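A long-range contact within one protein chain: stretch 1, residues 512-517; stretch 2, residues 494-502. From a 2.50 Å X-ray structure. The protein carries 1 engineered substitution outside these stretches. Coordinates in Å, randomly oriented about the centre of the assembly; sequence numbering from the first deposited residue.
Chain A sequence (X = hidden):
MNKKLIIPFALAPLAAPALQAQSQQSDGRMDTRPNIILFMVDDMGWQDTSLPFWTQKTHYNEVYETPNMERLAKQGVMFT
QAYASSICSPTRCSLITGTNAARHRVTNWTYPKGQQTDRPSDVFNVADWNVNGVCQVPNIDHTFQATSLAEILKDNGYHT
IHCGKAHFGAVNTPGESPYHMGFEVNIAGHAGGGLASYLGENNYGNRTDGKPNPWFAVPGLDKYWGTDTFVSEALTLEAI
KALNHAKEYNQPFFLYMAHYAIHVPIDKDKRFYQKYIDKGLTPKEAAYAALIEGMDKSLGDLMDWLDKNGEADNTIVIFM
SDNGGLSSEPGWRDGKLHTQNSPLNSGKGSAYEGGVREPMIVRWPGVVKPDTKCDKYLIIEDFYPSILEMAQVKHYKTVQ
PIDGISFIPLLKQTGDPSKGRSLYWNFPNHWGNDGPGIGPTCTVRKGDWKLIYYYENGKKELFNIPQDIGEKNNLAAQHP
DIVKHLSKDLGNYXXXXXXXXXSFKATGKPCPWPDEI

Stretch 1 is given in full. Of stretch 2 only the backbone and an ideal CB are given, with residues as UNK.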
# COMPACT_ATOMS: atom_id res chain seq x y z
N PRO A 512 23.61 -26.59 -25.39
CA PRO A 512 23.45 -27.83 -24.61
C PRO A 512 23.34 -27.55 -23.12
O PRO A 512 24.09 -26.75 -22.57
CB PRO A 512 24.73 -28.62 -24.91
CG PRO A 512 25.29 -28.03 -26.16
CD PRO A 512 24.84 -26.60 -26.22
N TRP A 513 22.40 -28.23 -22.47
CA TRP A 513 22.38 -28.31 -21.02
C TRP A 513 23.73 -28.87 -20.56
O TRP A 513 24.41 -29.53 -21.35
CB TRP A 513 21.24 -29.21 -20.54
CG TRP A 513 19.86 -28.70 -20.73
CD1 TRP A 513 18.84 -29.32 -21.38
CD2 TRP A 513 19.32 -27.47 -20.21
NE1 TRP A 513 17.71 -28.56 -21.33
CE2 TRP A 513 17.97 -27.41 -20.62
CE3 TRP A 513 19.85 -26.41 -19.46
CZ2 TRP A 513 17.13 -26.34 -20.31
CZ3 TRP A 513 19.02 -25.34 -19.15
CH2 TRP A 513 17.68 -25.30 -19.58
N PRO A 514 24.13 -28.66 -19.29
CA PRO A 514 25.42 -29.22 -18.84
C PRO A 514 25.53 -30.73 -19.04
O PRO A 514 26.63 -31.24 -19.32
CB PRO A 514 25.47 -28.86 -17.35
CG PRO A 514 24.38 -27.92 -17.10
CD PRO A 514 23.36 -28.09 -18.17
N ASP A 515 24.43 -31.46 -18.88
CA ASP A 515 24.44 -32.91 -18.99
C ASP A 515 24.18 -33.39 -20.42
O ASP A 515 23.89 -34.58 -20.62
CB ASP A 515 23.43 -33.53 -18.02
CG ASP A 515 22.01 -33.07 -18.27
OD1 ASP A 515 21.83 -31.98 -18.86
OD2 ASP A 515 21.06 -33.78 -17.88
N GLU A 516 24.28 -32.51 -21.42
CA GLU A 516 24.30 -32.91 -22.82
C GLU A 516 25.67 -32.66 -23.46
O GLU A 516 25.76 -32.51 -24.68
CB GLU A 516 23.20 -32.19 -23.61
CG GLU A 516 21.76 -32.42 -23.12
CD GLU A 516 20.74 -31.40 -23.73
OE1 GLU A 516 21.10 -30.21 -23.94
OE2 GLU A 516 19.58 -31.78 -23.98
N ILE A 517 26.73 -32.62 -22.67
CA ILE A 517 28.07 -32.31 -23.16
C ILE A 517 29.05 -33.33 -22.59
O ILE A 517 29.21 -33.42 -21.38
CB ILE A 517 28.51 -30.87 -22.78
CG1 ILE A 517 28.00 -29.86 -23.80
CG2 ILE A 517 30.04 -30.77 -22.67
CD1 ILE A 517 28.87 -29.79 -25.05
N UNK A 494 17.46 -27.63 -13.55
CA UNK A 494 17.09 -26.56 -14.46
C UNK A 494 15.83 -26.93 -15.22
O UNK A 494 14.88 -26.14 -15.29
CB UNK A 494 18.23 -26.26 -15.43
N UNK A 495 15.80 -28.13 -15.80
CA UNK A 495 14.62 -28.54 -16.56
C UNK A 495 13.42 -28.68 -15.64
O UNK A 495 12.30 -28.30 -16.00
CB UNK A 495 14.88 -29.86 -17.30
N UNK A 496 13.64 -29.19 -14.42
CA UNK A 496 12.54 -29.42 -13.49
C UNK A 496 11.80 -28.12 -13.16
O UNK A 496 10.57 -28.09 -13.16
CB UNK A 496 13.06 -30.07 -12.21
N UNK A 497 12.53 -27.04 -12.86
CA UNK A 497 11.88 -25.81 -12.42
C UNK A 497 11.54 -24.93 -13.63
O UNK A 497 11.11 -23.78 -13.47
CB UNK A 497 12.78 -25.05 -11.44
N UNK A 498 11.75 -25.45 -14.83
CA UNK A 498 11.50 -24.65 -16.02
C UNK A 498 12.53 -23.58 -16.29
O UNK A 498 12.20 -22.53 -16.87
CB UNK A 498 10.12 -23.99 -15.91
N UNK A 499 13.77 -23.80 -15.88
CA UNK A 499 14.83 -22.85 -16.16
C UNK A 499 15.10 -22.71 -17.64
O UNK A 499 14.60 -23.47 -18.48
CB UNK A 499 16.11 -23.27 -15.44
N UNK A 500 15.91 -21.72 -17.98
CA UNK A 500 16.10 -21.34 -19.37
C UNK A 500 17.58 -21.35 -19.74
O UNK A 500 18.47 -21.51 -18.90
CB UNK A 500 15.50 -19.96 -19.63
N UNK A 501 17.83 -21.15 -21.02
CA UNK A 501 19.16 -21.32 -21.55
C UNK A 501 19.27 -20.44 -22.78
O UNK A 501 18.25 -20.12 -23.41
CB UNK A 501 19.46 -22.79 -21.87
N UNK A 502 20.47 -20.01 -23.13
CA UNK A 502 20.68 -19.29 -24.39
C UNK A 502 20.62 -20.25 -25.56
O UNK A 502 20.66 -21.48 -25.39
CB UNK A 502 22.02 -18.55 -24.38

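Stretch 1 presents one dominant feature, the indole of Trp513, flanked by two acids, Asp515 and Glu516. Stretch 2 passes the indole as the end of a helix and then a loop, so the positions that face stretch 1 are read by where they meet that ring.

Position 494 is helical, and its CA-to-CB bond points toward stretch 1, with the ideal CB 3.9 Å from Trp513 CZ3. The six-membered end of the indole and the ring of Pro514 offer only carbon here, so leucine, isoleucine, valine or methionine would suit. It is Leu494, whose CD1 lies 3.7 Å from Trp513 CZ3 and 4.4 Å from Pro514 CD.

At 495, still helical, CA-to-CB points sideways and the ideal CB is 5.1 Å from Trp513 NE1. A long chain could cross the indole and reach the carboxylate of Asp515, which favours arginine or, at full stretch, lysine. Arg495 packs its CG over one face of the ring, 4.0 Å from the five-membered centroid, and its guanidinium continues to a salt bridge: NH2 donates to Asp515 OD2 at 2.7 Å and NH1 to Asp515 OD1 at 2.9 Å. Two nitrogens meet two oxygens, a two-pronged arrangement that a single-ended cation such as lysine could not repeat.

Positions 496, 497 and 502 have nothing of stretch 1 within reach, so this contact sets no preference; they are Lys496, Val497 and Pro502.

Position 498 has phi 74°, which favours glycine, and Gly498 it is. At 499 the angles are ordinary, but an ideal CB would sit 3.1 Å from the carbonyl O of Leu494, a crowding that glycine avoids. Gly499 brings its own O to the indole edge, 3.7 Å from Trp513 CH2.

Position 500 points its CB away and finds nothing of stretch 1 near it, so this contact sets no preference. Gln500 meets the ring edge through its backbone, O lying 3.9 Å from Trp513 CZ3.

Position 501 points toward stretch 1, its ideal CB 3.8 Å from Trp513 CZ3. An indole face lies open, with the Glu516 carboxylate beyond it. An aromatic or a long aliphatic chain could cover the face, but a long cation could also answer the acid. Arg501 does both: CD sits 3.5 Å from the centroid of the six-membered ring of Trp513, the guanidinium stacks flat at 3.6 Å between centres, and NH2 forms a salt bridge to Glu516 OE1 at 3.1 Å. The two arginines thus cover opposite faces of the indole.

Stretch 2 494-502: LRKVGGQRP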
# COMPACT_ATOMS: atom_id res chain seq x y z
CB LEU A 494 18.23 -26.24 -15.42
CG LEU A 494 19.55 -25.81 -14.77
CD1 LEU A 494 20.62 -25.57 -15.85
CD2 LEU A 494 19.38 -24.58 -13.89
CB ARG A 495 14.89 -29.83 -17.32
CG ARG A 495 15.94 -29.70 -18.41
CD ARG A 495 16.17 -31.03 -19.12
NE ARG A 495 16.73 -32.06 -18.23
CZ ARG A 495 18.02 -32.38 -18.13
NH1 ARG A 495 18.92 -31.73 -18.86
NH2 ARG A 495 18.42 -33.33 -17.29
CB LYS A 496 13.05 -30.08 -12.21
CG LYS A 496 11.96 -30.25 -11.13
CD LYS A 496 12.44 -31.03 -9.91
CE LYS A 496 13.24 -30.14 -8.95
NZ LYS A 496 14.33 -30.89 -8.22
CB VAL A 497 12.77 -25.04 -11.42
CG1 VAL A 497 13.19 -25.94 -10.26
CG2 VAL A 497 13.99 -24.45 -12.15
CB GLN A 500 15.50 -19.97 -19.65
CG GLN A 500 14.01 -19.91 -19.42
CD GLN A 500 13.48 -18.52 -19.71
OE1 GLN A 500 13.95 -17.54 -19.13
NE2 GLN A 500 12.53 -18.43 -20.64
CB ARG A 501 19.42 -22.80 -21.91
CG ARG A 501 18.57 -23.27 -23.09
CD ARG A 501 18.04 -24.70 -22.99
NE ARG A 501 18.95 -25.68 -23.55
CZ ARG A 501 18.59 -26.82 -24.12
NH1 ARG A 501 17.31 -27.16 -24.21
NH2 ARG A 501 19.52 -27.64 -24.59
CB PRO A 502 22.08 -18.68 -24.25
CG PRO A 502 22.53 -18.99 -22.84
CD PRO A 502 21.72 -20.15 -22.37
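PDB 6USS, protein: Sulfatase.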